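Electron transfer flavoprotein, beta subunit (Thermotoga maritima, PDB 7KOE) binds FAD as the beta subunit of an electron transfer flavoprotein and probably takes part in electron transfer. Local coordinates at residues A[52-57]-A[198-203]; A[157-162]-A[191-196]; A[90-95]-A[214-219]. All coordinates share one frame; numbering follows the deposited sequence.

Followed from the N terminus, the chain first reaches a contact on helix 47-63, whose residues 52-57 are met again by 198-203, so contact 1 closes a loop of 140 residues. Strand 91-95 opens a second loop, closed by contact 3 when residues 214-219, at the end of helix 207-214 and beyond, return. Contacts 1 and 3 therefore cross along the chain, while contact 2, joining 157-162 to 191-196, is nested inside both. Contacts 1 and 2 touch through Leu55 with Ile195 and Leu199 with Ile162, tying helix 47-63 to the sheet. Contact 3 lies about 24 Å from contact 2, centre to centre, on a different part of the same sheet, an example of distant segments building one domain.

Contact 1: residues A[52-57]-A[198-203]; sequences ALELAS and ELNKPR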
loop_
_atom_site.group_PDB
_atom_site.type_symbol
_atom_site.label_atom_id
_atom_site.label_comp_id
_atom_site.label_asym_id
_atom_site.label_seq_id
_atom_site.Cartn_x
_atom_site.Cartn_y
_atom_site.Cartn_z
ATOM N N ALA A 52 -43.832 -19.271 -12.211
ATOM C CA ALA A 52 -44.593 -19.952 -11.172
ATOM C C ALA A 52 -45.520 -18.986 -10.451
ATOM O O ALA A 52 -46.630 -19.361 -10.062
ATOM C CB ALA A 52 -43.645 -20.621 -10.182
ATOM N N LEU A 53 -45.079 -17.742 -10.258
ATOM C CA LEU A 53 -45.925 -16.745 -9.615
ATOM C C LEU A 53 -47.043 -16.285 -10.532
ATOM O O LEU A 53 -48.138 -15.967 -10.059
ATOM C CB LEU A 53 -45.092 -15.545 -9.179
ATOM C CG LEU A 53 -44.094 -15.774 -8.055
ATOM C CD1 LEU A 53 -43.103 -14.642 -8.004
ATOM C CD2 LEU A 53 -44.814 -15.904 -6.755
ATOM N N GLU A 54 -46.787 -16.228 -11.838
ATOM C CA GLU A 54 -47.823 -15.815 -12.773
ATOM C C GLU A 54 -48.877 -16.901 -12.932
ATOM O O GLU A 54 -50.070 -16.601 -13.056
ATOM C CB GLU A 54 -47.186 -15.439 -14.113
ATOM C CG GLU A 54 -48.092 -15.474 -15.334
ATOM C CD GLU A 54 -49.213 -14.456 -15.287
ATOM O OE1 GLU A 54 -49.048 -13.405 -14.639
ATOM O OE2 GLU A 54 -50.265 -14.705 -15.911
ATOM N N LEU A 55 -48.459 -18.171 -12.889
ATOM C CA LEU A 55 -49.415 -19.274 -12.881
ATOM C C LEU A 55 -50.246 -19.271 -11.608
ATOM O O LEU A 55 -51.447 -19.563 -11.639
ATOM C CB LEU A 55 -48.680 -20.603 -13.030
ATOM C CG LEU A 55 -49.514 -21.877 -12.899
ATOM C CD1 LEU A 55 -50.457 -22.013 -14.075
ATOM C CD2 LEU A 55 -48.624 -23.090 -12.779
ATOM N N ALA A 56 -49.627 -18.918 -10.484
ATOM C CA ALA A 56 -50.348 -18.849 -9.221
ATOM C C ALA A 56 -51.343 -17.697 -9.208
ATOM O O ALA A 56 -52.418 -17.807 -8.609
ATOM C CB ALA A 56 -49.360 -18.704 -8.078
ATOM N N SER A 57 -51.001 -16.584 -9.855
ATOM C CA SER A 57 -51.953 -15.490 -9.970
ATOM C C SER A 57 -53.059 -15.821 -10.956
ATOM O O SER A 57 -54.176 -15.312 -10.825
ATOM C CB SER A 57 -51.236 -14.212 -10.387
ATOM O OG SER A 57 -50.676 -14.355 -11.676
ATOM N N GLU A 198 -41.164 -21.677 -20.265
ATOM C CA GLU A 198 -42.047 -21.738 -21.418
ATOM C C GLU A 198 -43.511 -21.892 -21.047
ATOM O O GLU A 198 -44.340 -22.061 -21.946
ATOM C CB GLU A 198 -41.638 -22.884 -22.346
ATOM C CG GLU A 198 -40.282 -22.715 -23.012
ATOM C CD GLU A 198 -39.150 -23.316 -22.203
ATOM O OE1 GLU A 198 -39.435 -23.978 -21.184
ATOM O OE2 GLU A 198 -37.976 -23.126 -22.582
ATOM N N LEU A 199 -43.855 -21.847 -19.759
ATOM C CA LEU A 199 -45.252 -22.018 -19.372
ATOM C C LEU A 199 -46.080 -20.805 -19.765
ATOM O O LEU A 199 -47.094 -20.932 -20.460
ATOM C CB LEU A 199 -45.370 -22.273 -17.874
ATOM C CG LEU A 199 -46.825 -22.517 -17.474
ATOM C CD1 LEU A 199 -47.163 -23.973 -17.594
ATOM C CD2 LEU A 199 -47.118 -22.035 -16.083
ATOM N N ASN A 200 -45.660 -19.623 -19.337
ATOM C CA ASN A 200 -46.370 -18.397 -19.652
ATOM C C ASN A 200 -45.361 -17.260 -19.702
ATOM O O ASN A 200 -44.150 -17.475 -19.598
ATOM C CB ASN A 200 -47.496 -18.163 -18.638
ATOM C CG ASN A 200 -47.055 -18.375 -17.201
ATOM O OD1 ASN A 200 -45.873 -18.320 -16.879
ATOM N ND2 ASN A 200 -48.013 -18.674 -16.338
ATOM N N LYS A 201 -45.862 -16.048 -19.886
ATOM C CA LYS A 201 -45.062 -14.856 -19.726
ATOM C C LYS A 201 -45.650 -14.039 -18.587
ATOM O O LYS A 201 -46.867 -13.807 -18.568
ATOM C CB LYS A 201 -45.019 -14.034 -21.016
ATOM C CG LYS A 201 -44.234 -14.721 -22.121
ATOM C CD LYS A 201 -44.003 -13.814 -23.311
ATOM C CE LYS A 201 -45.258 -13.654 -24.142
ATOM N NZ LYS A 201 -44.985 -12.860 -25.370
ATOM N N PRO A 202 -44.843 -13.625 -17.612
ATOM C CA PRO A 202 -45.393 -12.987 -16.414
ATOM C C PRO A 202 -45.965 -11.613 -16.711
ATOM O O PRO A 202 -45.490 -10.888 -17.587
ATOM C CB PRO A 202 -44.186 -12.894 -15.475
ATOM C CG PRO A 202 -43.207 -13.876 -16.012
ATOM C CD PRO A 202 -43.399 -13.855 -17.487
ATOM N N ARG A 203 -47.014 -11.276 -15.975
ATOM C CA ARG A 203 -47.786 -10.083 -16.267
ATOM C C ARG A 203 -47.042 -8.828 -15.835
ATOM O O ARG A 203 -46.186 -8.852 -14.947
ATOM C CB ARG A 203 -49.141 -10.145 -15.564
ATOM C CG ARG A 203 -49.044 -10.144 -14.049
ATOM C CD ARG A 203 -50.388 -10.380 -13.411
ATOM N NE ARG A 203 -51.048 -11.554 -13.966
ATOM C CZ ARG A 203 -52.112 -12.133 -13.425
ATOM N NH1 ARG A 203 -52.651 -13.198 -13.998
ATOM N NH2 ARG A 203 -52.634 -11.649 -12.309
#
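Glu54 OE1 is gripped by two N-H groups of a single residue: the backbone N of Arg203 donates a hydrogen bond to Glu54 OE1 at 3.2 Å, and Arg203 NE lies 2.8 Å from it in a salt bridge whose hydrogen bond is weak because the N-H points well aside. Arg203 N comes from above the carboxylate plane. The second oxygen, Glu54 OE2, is held more loosely, by weak bonds with Arg203 NH1 and with Gln58. Glu54 reaches its partner with CG anti to the backbone N and a bend at chi2 (65°), and the carboxylate is turned 61° from the guanidinium plane. Arg203 likewise bends, at chi3, so that its end returns to the helix, where Ser57 OG sits over the centre of one guanidinium face, 3.2 Å from Arg203 CZ. That hydroxyl donates to Glu54 O within the helix. Farther along, Leu199 CD2 touches Leu55 CB at 3.7 Å, the two chains crossing at about a right angle, and Pro202 lies against Glu54 CB. The arrangement fastens the loop after strand 191-195 to helix 47-63 in the alpha/beta domain that binds FAD; Asp49, an FAD-binding residue, lies on the same helix.

Contact 2: residues A[157-162]-A[191-196]; sequences AYVVRI and AVLTIT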
loop_
_atom_site.group_PDB
_atom_site.type_symbol
_atom_site.label_atom_id
_atom_site.label_comp_id
_atom_site.label_asym_id
_atom_site.label_seq_id
_atom_site.Cartn_x
_atom_site.Cartn_y
_atom_site.Cartn_z
ATOM N N ALA A 157 -42.653 -32.326 -12.768
ATOM C CA ALA A 157 -41.542 -31.424 -13.010
ATOM C C ALA A 157 -41.479 -31.046 -14.481
ATOM O O ALA A 157 -42.026 -31.738 -15.338
ATOM C CB ALA A 157 -40.226 -32.058 -12.560
ATOM N N TYR A 158 -40.807 -29.918 -14.748
ATOM C CA TYR A 158 -40.591 -29.366 -16.093
ATOM C C TYR A 158 -41.906 -29.109 -16.828
ATOM O O TYR A 158 -42.096 -29.525 -17.969
ATOM C CB TYR A 158 -39.667 -30.260 -16.922
ATOM C CG TYR A 158 -38.460 -30.732 -16.164
ATOM C CD1 TYR A 158 -37.375 -29.898 -15.971
ATOM C CD2 TYR A 158 -38.403 -32.013 -15.641
ATOM C CE1 TYR A 158 -36.270 -30.320 -15.272
ATOM C CE2 TYR A 158 -37.307 -32.442 -14.936
ATOM C CZ TYR A 158 -36.240 -31.593 -14.759
ATOM O OH TYR A 158 -35.134 -32.014 -14.063
ATOM N N VAL A 159 -42.809 -28.399 -16.166
ATOM C CA VAL A 159 -44.138 -28.149 -16.709
ATOM C C VAL A 159 -44.052 -27.103 -17.809
ATOM O O VAL A 159 -43.493 -26.020 -17.611
ATOM C CB VAL A 159 -45.092 -27.701 -15.599
ATOM C CG1 VAL A 159 -46.487 -27.560 -16.133
ATOM C CG2 VAL A 159 -45.051 -28.685 -14.479
ATOM N N VAL A 160 -44.598 -27.432 -18.979
ATOM C CA VAL A 160 -44.671 -26.498 -20.088
ATOM C C VAL A 160 -46.096 -26.009 -20.338
ATOM O O VAL A 160 -46.281 -24.852 -20.733
ATOM C CB VAL A 160 -44.071 -27.131 -21.361
ATOM C CG1 VAL A 160 -43.875 -26.105 -22.464
ATOM C CG2 VAL A 160 -42.750 -27.752 -21.039
ATOM N N ARG A 161 -47.106 -26.834 -20.091
ATOM C CA ARG A 161 -48.484 -26.403 -20.257
ATOM C C ARG A 161 -49.313 -26.887 -19.081
ATOM O O ARG A 161 -48.942 -27.822 -18.372
ATOM C CB ARG A 161 -49.083 -26.917 -21.568
ATOM C CG ARG A 161 -48.988 -25.941 -22.716
ATOM C CD ARG A 161 -49.787 -26.430 -23.908
ATOM N NE ARG A 161 -49.254 -27.679 -24.439
ATOM C CZ ARG A 161 -48.280 -27.751 -25.338
ATOM N NH1 ARG A 161 -47.727 -26.643 -25.810
ATOM N NH2 ARG A 161 -47.856 -28.932 -25.766
ATOM N N ILE A 162 -50.444 -26.223 -18.879
ATOM C CA ILE A 162 -51.437 -26.603 -17.883
ATOM C C ILE A 162 -52.759 -26.707 -18.628
ATOM O O ILE A 162 -53.221 -25.721 -19.215
ATOM C CB ILE A 162 -51.530 -25.588 -16.737
ATOM C CG1 ILE A 162 -50.216 -25.506 -15.955
ATOM C CG2 ILE A 162 -52.670 -25.948 -15.823
ATOM C CD1 ILE A 162 -49.953 -26.674 -15.042
ATOM N N ALA A 191 -50.106 -31.857 -5.304
ATOM C CA ALA A 191 -48.959 -32.075 -6.168
ATOM C C ALA A 191 -47.936 -30.975 -5.952
ATOM O O ALA A 191 -48.234 -29.920 -5.396
ATOM C CB ALA A 191 -49.370 -32.115 -7.640
ATOM N N VAL A 192 -46.715 -31.237 -6.399
ATOM C CA VAL A 192 -45.634 -30.264 -6.356
ATOM C C VAL A 192 -45.197 -30.038 -7.794
ATOM O O VAL A 192 -44.513 -30.879 -8.388
ATOM C CB VAL A 192 -44.467 -30.723 -5.479
ATOM C CG1 VAL A 192 -43.306 -29.750 -5.577
ATOM C CG2 VAL A 192 -44.919 -30.844 -4.047
ATOM N N LEU A 193 -45.606 -28.917 -8.371
ATOM C CA LEU A 193 -45.201 -28.607 -9.727
ATOM C C LEU A 193 -43.803 -28.005 -9.736
ATOM O O LEU A 193 -43.231 -27.667 -8.700
ATOM C CB LEU A 193 -46.194 -27.656 -10.382
ATOM C CG LEU A 193 -47.532 -28.272 -10.773
ATOM C CD1 LEU A 193 -48.396 -27.278 -11.506
ATOM C CD2 LEU A 193 -47.279 -29.454 -11.638
ATOM N N THR A 194 -43.248 -27.883 -10.934
ATOM C CA THR A 194 -41.906 -27.344 -11.118
ATOM C C THR A 194 -41.892 -26.716 -12.503
ATOM O O THR A 194 -41.880 -27.427 -13.511
ATOM C CB THR A 194 -40.853 -28.437 -10.959
ATOM O OG1 THR A 194 -40.804 -28.856 -9.591
ATOM C CG2 THR A 194 -39.495 -27.960 -11.351
ATOM N N ILE A 195 -41.931 -25.393 -12.545
ATOM C CA ILE A 195 -42.336 -24.641 -13.727
ATOM C C ILE A 195 -41.107 -24.182 -14.495
ATOM O O ILE A 195 -40.119 -23.740 -13.900
ATOM C CB ILE A 195 -43.211 -23.442 -13.317
ATOM C CG1 ILE A 195 -44.254 -23.867 -12.285
ATOM C CG2 ILE A 195 -43.888 -22.842 -14.512
ATOM C CD1 ILE A 195 -45.282 -24.825 -12.802
ATOM N N THR A 196 -41.169 -24.283 -15.821
ATOM C CA THR A 196 -40.121 -23.788 -16.695
ATOM C C THR A 196 -40.414 -22.357 -17.137
ATOM O O THR A 196 -41.379 -21.729 -16.703
ATOM C CB THR A 196 -39.975 -24.689 -17.916
ATOM O OG1 THR A 196 -41.218 -24.737 -18.620
ATOM C CG2 THR A 196 -39.580 -26.079 -17.502
#
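Strands 159-162 and 191-195 meet in one parallel beta bridge, Val159 with Ile195, inside the large mixed sheet of the FAD-binding domain. They diverge quickly, their axes lying 111° apart, because the chain turns a corner at Tyr158, whose backbone takes a left-handed conformation. Val159 N donates to Thr194 O at 3.0 Å, nearly straight (172°) and in the carbonyl plane.

Val159 carries the apolar part. Its CB lies 3.8 Å from Thr194 O and 4.0 Å from Ile195 CD1. From CB the side chain forks: CG2, anti to the carbonyl carbon, lies 3.5 Å from Thr194 O and 3.7 Å from Leu193 CD2, the valine and leucine chains crossing at about a right angle. The other leucine methyl, Leu193 CD1, meets Ile162 CD1 tip to tip at 3.9 Å, so one leucine bridges two residues of the strand beyond the corner. Ala157 CA lies 3.7 Å from Thr194 CB, while the threonine hydroxyl is hydrogen-bonded to that of Thr131 on strand 128-132. Leu199 and Ile174 also pack against Val159, and Tyr158 touches Arg106 of the neighbouring electron transfer flavoprotein chain.

At the strand end Val159 O accepts twice from Thr196. The backbone N bond is long and weak; the hydroxyl sits between the backbone N and the carbonyl carbon (chi1 59°), which brings Thr196 OG1 to 2.8 Å from Val159 O, above the carbonyl plane.

Contact 3: residues A[90-95]-A[214-219]; sequences DEAVHL and IRYEPI
Residues 216-219 run at 57° to residues 90-94 and join them in one parallel beta bridge, Val93 with Ile219, in which Ile219 N donates to Ala92 O at 3.0 Å and Ile219 O accepts from His94 N. Both donors stand above the carbonyl planes of their acceptors.

Tyr216 carries the side-chain part. Its anti chi1 (-176°) places the hydroxyl beside Glu91 and Ala92 N, where it works in both senses: OH donates to Glu91 OE1, which lies at the ring edge and in its plane, and accepts a fairly straight bond from Ala92 N at 3.0 Å. Glu91, bent at chi2, crosses the tyrosine at about a right angle, and its OE1 is met by Tyr216 OH from above the carboxylate plane. These two bonds hold the hydroxyl in place and fix where the ring ends. A phenylalanine here would lose that hydroxyl and would probably leave Ala92 N and Glu91 OE1 without these partners, loosening the join.

Ala92 CB touches two side chains of the incoming segment, 3.6 Å from Tyr216 CE2 at the ring edge and 3.8 Å from Pro218 CB. On the Val93 and Ile219 face, Val93 CG2 lies 4.2 Å from Ile219 CD1, which also comes 3.6 Å from Glu91 OE1.

Strand 91-95 thus lies between parallel strand 66-72 and short strand 219-220, which the pairing adds in parallel to the mixed sheet of the alpha/beta domain. Helix 78-85 packs on Ala92, His94 and Tyr216 through Leu81 and Ile85, and its Lys78 forms a salt bridge with Glu217.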
loop_
_atom_site.group_PDB
_atom_site.type_symbol
_atom_site.label_atom_id
_atom_site.label_comp_id
_atom_site.label_asym_id
_atom_site.label_seq_id
_atom_site.Cartn_x
_atom_site.Cartn_y
_atom_site.Cartn_z
ATOM N N ASP A 90 -51.755 -13.541 -1.940
ATOM C CA ASP A 90 -52.296 -13.203 -0.629
ATOM C C ASP A 90 -51.200 -12.875 0.372
ATOM O O ASP A 90 -51.114 -11.746 0.864
ATOM C CB ASP A 90 -53.172 -14.339 -0.098
ATOM C CG ASP A 90 -54.572 -14.300 -0.658
ATOM O OD1 ASP A 90 -55.058 -13.189 -0.954
ATOM O OD2 ASP A 90 -55.194 -15.370 -0.795
ATOM N N GLU A 91 -50.352 -13.843 0.691
ATOM C CA GLU A 91 -49.405 -13.674 1.776
ATOM C C GLU A 91 -48.008 -14.072 1.335
ATOM O O GLU A 91 -47.826 -14.883 0.429
ATOM C CB GLU A 91 -49.803 -14.491 3.008
ATOM C CG GLU A 91 -51.086 -14.039 3.673
ATOM C CD GLU A 91 -50.951 -12.691 4.344
ATOM O OE1 GLU A 91 -49.906 -12.448 4.982
ATOM O OE2 GLU A 91 -51.889 -11.876 4.235
ATOM N N ALA A 92 -47.023 -13.482 1.996
ATOM C CA ALA A 92 -45.629 -13.849 1.833
ATOM C C ALA A 92 -45.080 -14.301 3.173
ATOM O O ALA A 92 -45.486 -13.802 4.225
ATOM C CB ALA A 92 -44.794 -12.693 1.292
ATOM N N VAL A 93 -44.160 -15.254 3.131
ATOM C CA VAL A 93 -43.610 -15.867 4.331
ATOM C C VAL A 93 -42.100 -15.909 4.183
ATOM O O VAL A 93 -41.583 -16.412 3.181
ATOM C CB VAL A 93 -44.187 -17.278 4.557
ATOM C CG1 VAL A 93 -43.298 -18.089 5.462
ATOM C CG2 VAL A 93 -45.579 -17.192 5.140
ATOM N N HIS A 94 -41.393 -15.367 5.161
ATOM C CA HIS A 94 -39.943 -15.345 5.144
ATOM C C HIS A 94 -39.405 -16.303 6.192
ATOM O O HIS A 94 -39.823 -16.261 7.351
ATOM C CB HIS A 94 -39.418 -13.936 5.397
ATOM C CG HIS A 94 -38.025 -13.721 4.908
ATOM N ND1 HIS A 94 -37.326 -12.559 5.145
ATOM C CD2 HIS A 94 -37.197 -14.522 4.200
ATOM C CE1 HIS A 94 -36.128 -12.653 4.602
ATOM N NE2 HIS A 94 -36.023 -13.835 4.024
ATOM N N LEU A 95 -38.491 -17.170 5.783
ATOM C CA LEU A 95 -37.749 -18.024 6.700
ATOM C C LEU A 95 -36.370 -17.394 6.826
ATOM O O LEU A 95 -35.423 -17.795 6.153
ATOM C CB LEU A 95 -37.677 -19.455 6.193
ATOM C CG LEU A 95 -38.975 -20.056 5.663
ATOM C CD1 LEU A 95 -38.695 -21.408 5.063
ATOM C CD2 LEU A 95 -40.007 -20.164 6.765
ATOM N N ILE A 214 -45.667 -2.784 -1.920
ATOM C CA ILE A 214 -44.676 -1.918 -1.291
ATOM C C ILE A 214 -44.921 -1.823 0.208
ATOM O O ILE A 214 -44.004 -2.017 1.013
ATOM C CB ILE A 214 -44.682 -0.532 -1.957
ATOM C CG1 ILE A 214 -44.139 -0.635 -3.375
ATOM C CG2 ILE A 214 -43.831 0.436 -1.184
ATOM C CD1 ILE A 214 -44.706 0.385 -4.298
ATOM N N ARG A 215 -46.155 -1.547 0.610
ATOM C CA ARG A 215 -46.480 -1.475 2.034
ATOM C C ARG A 215 -46.945 -2.824 2.570
ATOM O O ARG A 215 -47.988 -2.944 3.207
ATOM C CB ARG A 215 -47.525 -0.394 2.279
ATOM C CG ARG A 215 -48.654 -0.374 1.280
ATOM C CD ARG A 215 -49.778 0.528 1.732
ATOM N NE ARG A 215 -49.368 1.923 1.788
ATOM C CZ ARG A 215 -49.876 2.878 1.018
ATOM N NH1 ARG A 215 -50.814 2.586 0.132
ATOM N NH2 ARG A 215 -49.444 4.124 1.136
ATOM N N TYR A 216 -46.150 -3.859 2.321
ATOM C CA TYR A 216 -46.419 -5.195 2.821
ATOM C C TYR A 216 -45.195 -5.705 3.559
ATOM O O TYR A 216 -44.064 -5.514 3.107
ATOM C CB TYR A 216 -46.776 -6.169 1.700
ATOM C CG TYR A 216 -47.160 -7.531 2.209
ATOM C CD1 TYR A 216 -48.380 -7.730 2.839
ATOM C CD2 TYR A 216 -46.302 -8.612 2.078
ATOM C CE1 TYR A 216 -48.734 -8.968 3.318
ATOM C CE2 TYR A 216 -46.647 -9.848 2.557
ATOM C CZ TYR A 216 -47.862 -10.020 3.173
ATOM O OH TYR A 216 -48.210 -11.252 3.656
ATOM N N GLU A 217 -45.428 -6.360 4.691
ATOM C CA GLU A 217 -44.355 -6.960 5.464
ATOM C C GLU A 217 -44.532 -8.467 5.480
ATOM O O GLU A 217 -45.538 -8.957 6.017
ATOM C CB GLU A 217 -44.343 -6.408 6.884
ATOM C CG GLU A 217 -43.730 -5.028 6.986
ATOM C CD GLU A 217 -42.234 -5.045 6.774
ATOM O OE1 GLU A 217 -41.593 -6.052 7.138
ATOM O OE2 GLU A 217 -41.700 -4.052 6.241
ATOM N N PRO A 218 -43.612 -9.227 4.890
ATOM C CA PRO A 218 -43.729 -10.685 4.912
ATOM C C PRO A 218 -43.549 -11.250 6.310
ATOM O O PRO A 218 -42.798 -10.719 7.130
ATOM C CB PRO A 218 -42.603 -11.143 3.981
ATOM C CG PRO A 218 -41.661 -10.005 3.936
ATOM C CD PRO A 218 -42.499 -8.784 4.037
ATOM N N ILE A 219 -44.267 -12.337 6.575
ATOM C CA ILE A 219 -44.261 -12.983 7.883
ATOM C C ILE A 219 -42.911 -13.665 8.069
ATOM O O ILE A 219 -42.607 -14.648 7.389
ATOM C CB ILE A 219 -45.408 -13.987 8.010
ATOM C CG1 ILE A 219 -46.714 -13.353 7.543
ATOM C CG2 ILE A 219 -45.544 -14.451 9.438
ATOM C CD1 ILE A 219 -47.801 -14.352 7.275
#